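Local coordinates for conserved hypothetical exported protein (PDB 4JJA), which is of unknown function but may act as an exported exo-beta-N-acetylmuramidase that trims peptidoglycan, at residues A26-H31 with L105-Q110; I137-R142 with C195-I200; P231-F236 with L249-Y254. All blocks are in the same frame, centred on the assembly; numbering follows the deposited sequence.

Interaction 1 (A26-H31 with L105-Q110)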
loop_
_atom_site.group_PDB
_atom_site.type_symbol
_atom_site.label_atom_id
_atom_site.label_comp_id
_atom_site.label_asym_id
_atom_site.label_seq_id
_atom_site.Cartn_x
_atom_site.Cartn_y
_atom_site.Cartn_z
ATOM N N ALA A 26 -11.175 -0.901 -19.773
ATOM C CA ALA A 26 -11.054 0.058 -18.671
ATOM C C ALA A 26 -9.741 -0.190 -17.966
ATOM O O ALA A 26 -9.253 -1.292 -17.969
ATOM C CB ALA A 26 -12.185 -0.119 -17.671
ATOM N N ILE A 27 -9.201 0.852 -17.348
ATOM C CA ILE A 27 -7.935 0.768 -16.611
ATOM C C ILE A 27 -8.132 1.293 -15.187
ATOM O O ILE A 27 -8.754 2.358 -15.005
ATOM C CB ILE A 27 -6.860 1.570 -17.279
ATOM C CG1 ILE A 27 -6.637 1.133 -18.723
ATOM C CG2 ILE A 27 -5.576 1.508 -16.477
ATOM C CD1 ILE A 27 -5.799 2.080 -19.480
ATOM N N PHE A 28 -7.581 0.575 -14.194
ATOM C CA PHE A 28 -7.452 1.029 -12.819
ATOM C C PHE A 28 -6.003 1.349 -12.613
ATOM O O PHE A 28 -5.142 0.459 -12.647
ATOM C CB PHE A 28 -7.925 -0.016 -11.828
ATOM C CG PHE A 28 -7.639 0.322 -10.376
ATOM C CD1 PHE A 28 -8.220 1.402 -9.787
ATOM C CD2 PHE A 28 -6.811 -0.470 -9.602
ATOM C CE1 PHE A 28 -7.971 1.703 -8.431
ATOM C CE2 PHE A 28 -6.544 -0.185 -8.292
ATOM C CZ PHE A 28 -7.110 0.891 -7.709
ATOM N N SER A 29 -5.713 2.621 -12.410
ATOM C CA SER A 29 -4.348 3.086 -12.298
ATOM C C SER A 29 -4.313 4.493 -11.717
ATOM O O SER A 29 -5.338 5.036 -11.321
ATOM C CB SER A 29 -3.694 3.056 -13.695
ATOM O OG SER A 29 -2.300 3.280 -13.676
ATOM N N ASN A 30 -3.089 5.018 -11.662
ATOM C CA ASN A 30 -2.846 6.399 -11.261
ATOM C C ASN A 30 -1.568 6.851 -11.945
ATOM O O ASN A 30 -1.109 6.218 -12.897
ATOM C CB ASN A 30 -2.851 6.566 -9.723
ATOM C CG ASN A 30 -1.685 5.899 -9.047
ATOM O OD1 ASN A 30 -0.796 5.364 -9.715
ATOM N ND2 ASN A 30 -1.678 5.950 -7.701
ATOM N N HIS A 31 -0.931 7.893 -11.422
ATOM C CA HIS A 31 0.251 8.421 -12.040
ATOM C C HIS A 31 1.445 7.479 -12.050
ATOM O O HIS A 31 2.413 7.754 -12.735
ATOM C CB HIS A 31 0.656 9.736 -11.330
ATOM C CG HIS A 31 1.107 9.510 -9.934
ATOM N ND1 HIS A 31 0.250 9.110 -8.936
ATOM C CD2 HIS A 31 2.353 9.489 -9.408
ATOM C CE1 HIS A 31 0.957 8.880 -7.838
ATOM N NE2 HIS A 31 2.229 9.111 -8.101
ATOM N N LEU A 105 -11.021 -5.111 -17.522
ATOM C CA LEU A 105 -10.412 -4.102 -16.677
ATOM C C LEU A 105 -8.948 -4.459 -16.461
ATOM O O LEU A 105 -8.634 -5.592 -16.040
ATOM C CB LEU A 105 -11.096 -4.087 -15.337
ATOM C CG LEU A 105 -10.480 -3.163 -14.293
ATOM C CD1 LEU A 105 -10.584 -1.716 -14.678
ATOM C CD2 LEU A 105 -11.199 -3.410 -12.935
ATOM N N ILE A 106 -8.060 -3.496 -16.731
ATOM C CA ILE A 106 -6.608 -3.666 -16.473
ATOM C C ILE A 106 -6.266 -2.984 -15.162
ATOM O O ILE A 106 -6.555 -1.825 -15.003
ATOM C CB ILE A 106 -5.765 -3.047 -17.582
ATOM C CG1 ILE A 106 -6.137 -3.622 -18.929
ATOM C CG2 ILE A 106 -4.303 -3.335 -17.331
ATOM C CD1 ILE A 106 -5.434 -2.988 -20.092
ATOM N N VAL A 107 -5.603 -3.709 -14.265
ATOM C CA VAL A 107 -4.974 -3.134 -13.089
ATOM C C VAL A 107 -3.478 -2.916 -13.383
ATOM O O VAL A 107 -2.761 -3.834 -13.756
ATOM C CB VAL A 107 -5.126 -4.066 -11.887
ATOM C CG1 VAL A 107 -4.288 -3.559 -10.675
ATOM C CG2 VAL A 107 -6.606 -4.310 -11.539
ATOM N N ASP A 108 -3.031 -1.676 -13.226
ATOM C CA ASP A 108 -1.605 -1.350 -13.384
ATOM C C ASP A 108 -1.272 -0.200 -12.462
ATOM O O ASP A 108 -1.459 0.949 -12.821
ATOM C CB ASP A 108 -1.202 -1.022 -14.839
ATOM C CG ASP A 108 0.328 -0.876 -15.006
ATOM O OD1 ASP A 108 1.123 -1.621 -14.326
ATOM O OD2 ASP A 108 0.768 0.010 -15.811
ATOM N N ILE A 109 -0.754 -0.520 -11.283
ATOM C CA ILE A 109 -0.599 0.507 -10.278
ATOM C C ILE A 109 0.477 0.074 -9.329
ATOM O O ILE A 109 0.584 -1.122 -9.038
ATOM C CB ILE A 109 -1.949 0.803 -9.551
ATOM C CG1 ILE A 109 -1.915 2.146 -8.793
ATOM C CG2 ILE A 109 -2.425 -0.371 -8.661
ATOM C CD1 ILE A 109 -3.301 2.583 -8.348
ATOM N N GLN A 110 1.245 1.039 -8.832
ATOM C CA GLN A 110 2.374 0.749 -7.924
ATOM C C GLN A 110 1.940 0.871 -6.466
ATOM O O GLN A 110 1.618 1.967 -5.987
ATOM C CB GLN A 110 3.562 1.673 -8.210
ATOM C CG GLN A 110 4.769 1.366 -7.344
ATOM C CD GLN A 110 5.313 -0.035 -7.595
ATOM O OE1 GLN A 110 5.787 -0.330 -8.686
ATOM N NE2 GLN A 110 5.235 -0.902 -6.595
HETATM O O HOH W 1 0.793 4.708 -6.365
#

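Interaction 2 (I137-R142 with C195-I200)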
loop_
_atom_site.group_PDB
_atom_site.type_symbol
_atom_site.label_atom_id
_atom_site.label_comp_id
_atom_site.label_asym_id
_atom_site.label_seq_id
_atom_site.Cartn_x
_atom_site.Cartn_y
_atom_site.Cartn_z
ATOM N N ILE A 137 -10.540 -9.365 -15.379
ATOM C CA ILE A 137 -9.471 -8.474 -14.919
ATOM C C ILE A 137 -8.125 -9.008 -15.399
ATOM O O ILE A 137 -7.813 -10.196 -15.313
ATOM C CB ILE A 137 -9.521 -8.299 -13.391
ATOM C CG1 ILE A 137 -10.737 -7.449 -13.007
ATOM C CG2 ILE A 137 -8.199 -7.694 -12.872
ATOM C CD1 ILE A 137 -10.946 -7.238 -11.494
ATOM N N LEU A 138 -7.337 -8.086 -15.916
ATOM C CA LEU A 138 -5.956 -8.331 -16.307
ATOM C C LEU A 138 -5.077 -7.479 -15.382
ATOM O O LEU A 138 -5.166 -6.276 -15.393
ATOM C CB LEU A 138 -5.751 -7.912 -17.765
ATOM C CG LEU A 138 -4.323 -8.041 -18.296
ATOM C CD1 LEU A 138 -3.883 -9.491 -18.398
ATOM C CD2 LEU A 138 -4.181 -7.356 -19.662
ATOM N N ILE A 139 -4.207 -8.123 -14.603
ATOM C CA ILE A 139 -3.295 -7.406 -13.718
ATOM C C ILE A 139 -1.901 -7.422 -14.349
ATOM O O ILE A 139 -1.323 -8.489 -14.623
ATOM C CB ILE A 139 -3.241 -8.031 -12.312
ATOM C CG1 ILE A 139 -4.671 -8.056 -11.708
ATOM C CG2 ILE A 139 -2.186 -7.266 -11.438
ATOM C CD1 ILE A 139 -4.762 -8.742 -10.371
ATOM N N LEU A 140 -1.376 -6.228 -14.620
ATOM C CA LEU A 140 -0.003 -6.053 -15.131
ATOM C C LEU A 140 0.841 -5.876 -13.889
ATOM O O LEU A 140 0.814 -4.795 -13.265
ATOM C CB LEU A 140 0.035 -4.870 -16.097
ATOM C CG LEU A 140 -0.891 -4.995 -17.295
ATOM C CD1 LEU A 140 -0.772 -3.713 -18.126
ATOM C CD2 LEU A 140 -0.650 -6.273 -18.115
ATOM N N ASP A 141 1.495 -6.935 -13.435
ATOM C CA ASP A 141 2.013 -6.891 -12.070
ATOM C C ASP A 141 3.197 -5.950 -11.957
ATOM O O ASP A 141 3.971 -5.762 -12.931
ATOM C CB ASP A 141 2.379 -8.291 -11.581
ATOM C CG ASP A 141 2.036 -8.572 -10.136
ATOM O OD1 ASP A 141 1.234 -7.848 -9.523
ATOM O OD2 ASP A 141 2.559 -9.638 -9.665
ATOM N N ARG A 142 3.350 -5.358 -10.783
ATOM C CA ARG A 142 4.510 -4.569 -10.412
ATOM C C ARG A 142 5.038 -5.115 -9.098
ATOM O O ARG A 142 4.304 -5.699 -8.318
ATOM C CB ARG A 142 4.200 -3.084 -10.291
ATOM C CG ARG A 142 3.842 -2.444 -11.629
ATOM C CD ARG A 142 3.594 -0.948 -11.517
ATOM N NE ARG A 142 3.170 -0.445 -12.836
ATOM C CZ ARG A 142 3.872 0.328 -13.635
ATOM N NH1 ARG A 142 5.052 0.815 -13.257
ATOM N NH2 ARG A 142 3.370 0.651 -14.818
ATOM N N CYS A 195 -13.614 -13.721 -9.286
ATOM C CA CYS A 195 -13.436 -12.906 -10.460
ATOM C C CYS A 195 -12.467 -13.587 -11.422
ATOM O O CYS A 195 -11.433 -14.132 -11.002
ATOM C CB CYS A 195 -12.934 -11.511 -10.000
ATOM S SG CYS A 195 -12.686 -10.326 -11.303
ATOM N N ASP A 196 -12.739 -13.551 -12.723
ATOM C CA ASP A 196 -11.822 -14.014 -13.737
ATOM C C ASP A 196 -10.609 -13.061 -13.752
ATOM O O ASP A 196 -10.748 -11.916 -14.137
ATOM C CB ASP A 196 -12.532 -14.018 -15.103
ATOM C CG ASP A 196 -11.755 -14.681 -16.194
ATOM O OD1 ASP A 196 -10.534 -14.731 -16.120
ATOM O OD2 ASP A 196 -12.385 -15.088 -17.232
ATOM N N VAL A 197 -9.453 -13.569 -13.353
ATOM C CA VAL A 197 -8.204 -12.796 -13.225
ATOM C C VAL A 197 -7.074 -13.470 -13.986
ATOM O O VAL A 197 -6.829 -14.655 -13.816
ATOM C CB VAL A 197 -7.769 -12.655 -11.724
ATOM C CG1 VAL A 197 -6.387 -11.980 -11.657
ATOM C CG2 VAL A 197 -8.767 -11.844 -10.942
ATOM N N THR A 198 -6.401 -12.686 -14.800
ATOM C CA THR A 198 -5.149 -13.085 -15.423
ATOM C C THR A 198 -4.079 -12.115 -14.968
ATOM O O THR A 198 -4.317 -10.907 -14.965
ATOM C CB THR A 198 -5.262 -13.009 -16.942
ATOM O OG1 THR A 198 -6.314 -13.862 -17.377
ATOM C CG2 THR A 198 -3.914 -13.305 -17.662
ATOM N N VAL A 199 -2.959 -12.645 -14.500
ATOM C CA VAL A 199 -1.814 -11.832 -14.103
ATOM C C VAL A 199 -0.697 -12.006 -15.135
ATOM O O VAL A 199 -0.349 -13.128 -15.485
ATOM C CB VAL A 199 -1.299 -12.170 -12.689
ATOM C CG1 VAL A 199 -0.186 -11.207 -12.314
ATOM C CG2 VAL A 199 -2.446 -12.208 -11.678
ATOM N N ILE A 200 -0.132 -10.885 -15.597
ATOM C CA ILE A 200 1.121 -10.878 -16.351
ATOM C C ILE A 200 2.216 -10.612 -15.311
ATOM O O ILE A 200 2.354 -9.500 -14.803
ATOM C CB ILE A 200 1.174 -9.787 -17.438
ATOM C CG1 ILE A 200 -0.063 -9.876 -18.344
ATOM C CG2 ILE A 200 2.498 -9.876 -18.208
ATOM C CD1 ILE A 200 -0.262 -11.232 -19.073
HETATM O O HOH W 2 -8.756 -12.371 -17.022
#

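Interaction 3 (P231-F236 with L249-Y254)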
loop_
_atom_site.group_PDB
_atom_site.type_symbol
_atom_site.label_atom_id
_atom_site.label_comp_id
_atom_site.label_asym_id
_atom_site.label_seq_id
_atom_site.Cartn_x
_atom_site.Cartn_y
_atom_site.Cartn_z
ATOM N N PRO A 231 6.206 0.761 7.399
ATOM C CA PRO A 231 5.507 -0.190 8.260
ATOM C C PRO A 231 5.598 0.088 9.746
ATOM O O PRO A 231 4.662 -0.202 10.491
ATOM C CB PRO A 231 6.192 -1.536 7.928
ATOM C CG PRO A 231 6.750 -1.327 6.575
ATOM C CD PRO A 231 7.154 0.107 6.464
ATOM N N SER A 232 6.739 0.619 10.165
ATOM C CA SER A 232 6.996 0.933 11.579
ATOM C C SER A 232 6.455 2.320 11.935
ATOM O O SER A 232 5.763 2.501 12.925
ATOM C CB SER A 232 8.505 0.874 11.878
ATOM O OG SER A 232 9.030 -0.416 11.635
ATOM N N ILE A 233 6.715 3.283 11.105
ATOM C CA ILE A 233 6.431 4.682 11.426
ATOM C C ILE A 233 4.975 5.074 11.207
ATOM O O ILE A 233 4.467 5.898 11.935
ATOM C CB ILE A 233 7.427 5.614 10.659
ATOM C CG1 ILE A 233 8.831 5.341 11.159
ATOM C CG2 ILE A 233 7.092 7.113 10.800
ATOM C CD1 ILE A 233 9.110 5.733 12.601
ATOM N N CYS A 234 4.274 4.447 10.278
ATOM C CA CYS A 234 2.873 4.771 10.050
ATOM C C CYS A 234 2.015 4.404 11.258
ATOM O O CYS A 234 0.949 4.952 11.416
ATOM C CB CYS A 234 2.324 4.076 8.776
ATOM S SG CYS A 234 0.809 4.820 8.146
ATOM N N LEU A 235 2.505 3.534 12.147
ATOM C CA LEU A 235 1.772 3.288 13.395
ATOM C C LEU A 235 1.538 4.542 14.202
ATOM O O LEU A 235 0.583 4.611 15.000
ATOM C CB LEU A 235 2.473 2.196 14.193
ATOM C CG LEU A 235 2.630 0.854 13.444
ATOM C CD1 LEU A 235 3.369 -0.139 14.361
ATOM C CD2 LEU A 235 1.305 0.287 12.979
ATOM N N PHE A 236 2.397 5.539 14.036
ATOM C CA PHE A 236 2.190 6.806 14.711
ATOM C C PHE A 236 0.936 7.545 14.291
ATOM O O PHE A 236 0.486 8.438 14.998
ATOM C CB PHE A 236 3.397 7.742 14.597
ATOM C CG PHE A 236 4.583 7.367 15.445
ATOM C CD1 PHE A 236 4.478 7.330 16.816
ATOM C CD2 PHE A 236 5.825 7.108 14.889
ATOM C CE1 PHE A 236 5.573 7.093 17.609
ATOM C CE2 PHE A 236 6.947 6.837 15.683
ATOM C CZ PHE A 236 6.795 6.816 17.052
ATOM N N LEU A 249 11.370 15.277 5.506
ATOM C CA LEU A 249 11.651 13.909 5.892
ATOM C C LEU A 249 10.404 13.131 6.343
ATOM O O LEU A 249 10.405 12.469 7.378
ATOM C CB LEU A 249 12.741 13.893 6.986
ATOM C CG LEU A 249 14.107 14.404 6.611
ATOM C CD1 LEU A 249 15.009 14.473 7.858
ATOM C CD2 LEU A 249 14.740 13.586 5.506
ATOM N N PRO A 250 9.330 13.178 5.543
ATOM C CA PRO A 250 8.133 12.433 5.963
ATOM C C PRO A 250 8.399 10.951 6.055
ATOM O O PRO A 250 9.076 10.361 5.236
ATOM C CB PRO A 250 7.113 12.753 4.882
ATOM C CG PRO A 250 7.934 13.032 3.686
ATOM C CD PRO A 250 9.182 13.756 4.203
ATOM N N PHE A 251 7.844 10.353 7.106
ATOM C CA PHE A 251 8.009 8.936 7.421
ATOM C C PHE A 251 9.424 8.546 7.777
ATOM O O PHE A 251 9.710 7.361 7.927
ATOM C CB PHE A 251 7.405 7.984 6.381
ATOM C CG PHE A 251 5.901 8.028 6.355
ATOM C CD1 PHE A 251 5.157 7.311 7.261
ATOM C CD2 PHE A 251 5.244 8.825 5.470
ATOM C CE1 PHE A 251 3.792 7.391 7.250
ATOM C CE2 PHE A 251 3.889 8.881 5.466
ATOM C CZ PHE A 251 3.157 8.202 6.360
ATOM N N GLN A 252 10.288 9.532 8.047
ATOM C CA GLN A 252 11.689 9.270 8.343
ATOM C C GLN A 252 12.148 9.896 9.646
ATOM O O GLN A 252 13.324 9.892 9.968
ATOM C CB GLN A 252 12.572 9.750 7.193
ATOM C CG GLN A 252 12.310 9.048 5.862
ATOM C CD GLN A 252 12.722 9.893 4.695
ATOM O OE1 GLN A 252 13.901 9.864 4.323
ATOM N NE2 GLN A 252 11.814 10.702 4.163
ATOM N N VAL A 253 11.191 10.481 10.380
ATOM C CA VAL A 253 11.389 11.121 11.682
ATOM C C VAL A 253 10.174 10.845 12.552
ATOM O O VAL A 253 9.105 10.478 12.021
ATOM C CB VAL A 253 11.622 12.653 11.532
ATOM C CG1 VAL A 253 12.764 13.013 10.582
ATOM C CG2 VAL A 253 10.310 13.327 11.103
ATOM N N TYR A 254 10.315 11.064 13.853
ATOM C CA TYR A 254 9.126 11.149 14.697
ATOM C C TYR A 254 9.370 12.140 15.808
ATOM O O TYR A 254 10.488 12.306 16.269
ATOM C CB TYR A 254 8.665 9.790 15.233
ATOM C CG TYR A 254 9.586 9.110 16.191
ATOM C CD1 TYR A 254 10.626 8.294 15.722
ATOM C CD2 TYR A 254 9.436 9.242 17.561
ATOM C CE1 TYR A 254 11.433 7.595 16.614
ATOM C CE2 TYR A 254 10.256 8.573 18.436
ATOM C CZ TYR A 254 11.249 7.748 17.978
ATOM O OH TYR A 254 12.077 7.068 18.851
#

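Interaction 1 (A26-H31 with L105-Q110)
Ala26, Ile27 and Phe28 pair in parallel with Leu105, Ile106 and Val107, the two short strands running 4.5 Å apart at 25°, and backbone bonds join them from Ile106 N to Ala26 O, Phe28 N to Ile106 O and Asp108 N to Phe28 O. On the face carrying Ala26 and Phe28, Leu105 reaches its CD1 across to Ala26 CB, 3.8 Å away. The Phe28 ring, its CG anti to the backbone N (chi1 172°), runs side by side with Val107, whose CG1 sits at the ring edge 4.1 Å from CD2; further along, Ile109 CG2 meets CE2 obliquely. Helix 119-132 covers this face through Ser122 and Leu126. Ile27 and Ile106 lie on the other face, where both touch Leu44 of helix 40-46. Past the strands, Ser29 OG donates to Asp108 O over a short 2.6 Å, nearly in line with the carbonyl, and also bonds His39 NE2. The Ile109 side chain crosses the Asn30 amide at about a right angle, CG1 lying 3.5 Å from OD1. Asn30 OD1 bonds Thr32 OG1, while ND2 bonds Glu58 OE1 and a water that donates to Gln110 O at 2.9 Å. Backbone bonds thus join the strands, apolar side chains pack on both faces, and a buried polar network takes over at the C-terminal ends, where Rossmann-like sheets commonly place binding sites.

Interaction 2 (I137-R142 with C195-I200)
Ile137 brings its CD1 to within 3.5 Å of Cys195 SG, the tightest apolar touch between 137-142 and 195-200. On the face carrying Leu138, Leu140 and Ile200, Leu138 CD1 lies 3.8 Å from Ile200 CG1, and Leu140 CD2 comes to the same CG1 from alongside, at 3.7 Å. Ile200 CG1 therefore touches both leucines. Leu138 has its CG anti to the backbone N (chi1 177°), and chi2 of 67° then sets CD1, which also touches Thr198 CG2. On the face of Ile137, the Ile139 side chain slants across Val197, CD1 against CG1 at 3.8 Å.

These side chains are set by a parallel backbone ladder, its axes 4.7 Å apart at 19°. Five bonds alternate from strand to strand, beginning with Ile137 N to Asp196 O, Thr198 N to Ile137 O, Ile139 N to Thr198 O and Ile200 N to Ile139 O. The last, Asp141 N to Ile200 O, is longer at 3.0 Å. One water bridges the start of the ladder, donating to Ile137 O and Asp196 OD1 and accepting from Thr198 OG1. Just past the strand, Asp141 packs CB on Val199 CG1, while its carboxylate is held by Tyr368, Thr175 and the backbone N of Gly177.

Strand 197-200 is outermost on this side of the parallel sheet, and a glycerol, probably from the crystallisation liquor, bonds Val199 N and Val197 O. Strand 136-140 lies inside it, next to 104-107. Helix 119-132 closes over Ile137 and Cys195 with Met127 and Cys130, whereas helix 13-20 covers Leu138 and Leu140 on the opposite face with Tyr16, a layering consistent with a Rossmann-like alpha/beta fold.

Interaction 3 (P231-F236 with L249-Y254)
Phe236 lays its CZ over one face of the Tyr254 ring, 3.6 Å above the plane and displaced toward the rim. The two planes are inclined by 27° and the centroids lie 5.0 Å apart, leaving little overlap: a slid, near-parallel pair. Phe236 CE2 reaches in further, to 3.4 Å from Tyr254 CB, so the phenylalanine meets the root of the tyrosine side chain as well as its ring. The Phe251 ring is met at its edge, in plane, by Cys234 CA, 3.9 Å from CE1. Cys234 CB approaches the same CE1 obliquely, and SG stands 5.3 Å from the ring centroid, an oblique sulfur-aromatic contact. Tyr230 pairs edge-to-face with Phe251.

Between the two aromatic contacts lies Ile233. Its CG2 packs obliquely on Phe251 CD1 at 4.0 Å, while CD1 extends to Tyr254 CD1. The backbone brings these groups together: helix 224-233 gives way to a 3-10 segment around 234-236, with Phe236 N bonded to Ile233 O, and a type II turn from Leu249 to Gln252 leads into strand 253-256. Phe251 occupies the third position of that turn with a positive phi of 65°. Gln252 NE2 folds back to Pro250 O at 3.0 Å, approaching from above the carbonyl plane, and its OE1 bonds Asn223.

Helix 305-314 bounds the cluster, touching Phe236 through Tyr306, Leu307 and Ala310; its Asp309 takes the Tyr254 hydroxyl in a hydrogen bond. No hydrogen bond joins 231-236 to 249-254. The junction of helix and strand rests on apolar and aromatic contact, which buries Phe251 O beside Ile233 without a polar partner.

In the fold
Interactions 1 and 2 belong to one parallel sheet, their centres about 11 Å apart. Strands 104-107 and 136-140 are neighbours in it, so 24-28, 104-107, 136-140 and 197-200 follow side by side, and the Asp108-Arg142 salt bridge ties the two contacts together beyond the strand ends. Interaction 3 lies on the opposite side of the chain's centre, with its centre about 27 Å from that of interaction 1 and about 32 Å from that of interaction 2, and touches neither. The three come in series along the chain. The first two belong to the N-terminal part of the NamZ family, which is probably Rossmann-like, and the third to its C-terminal part, consistent with a two-part protein.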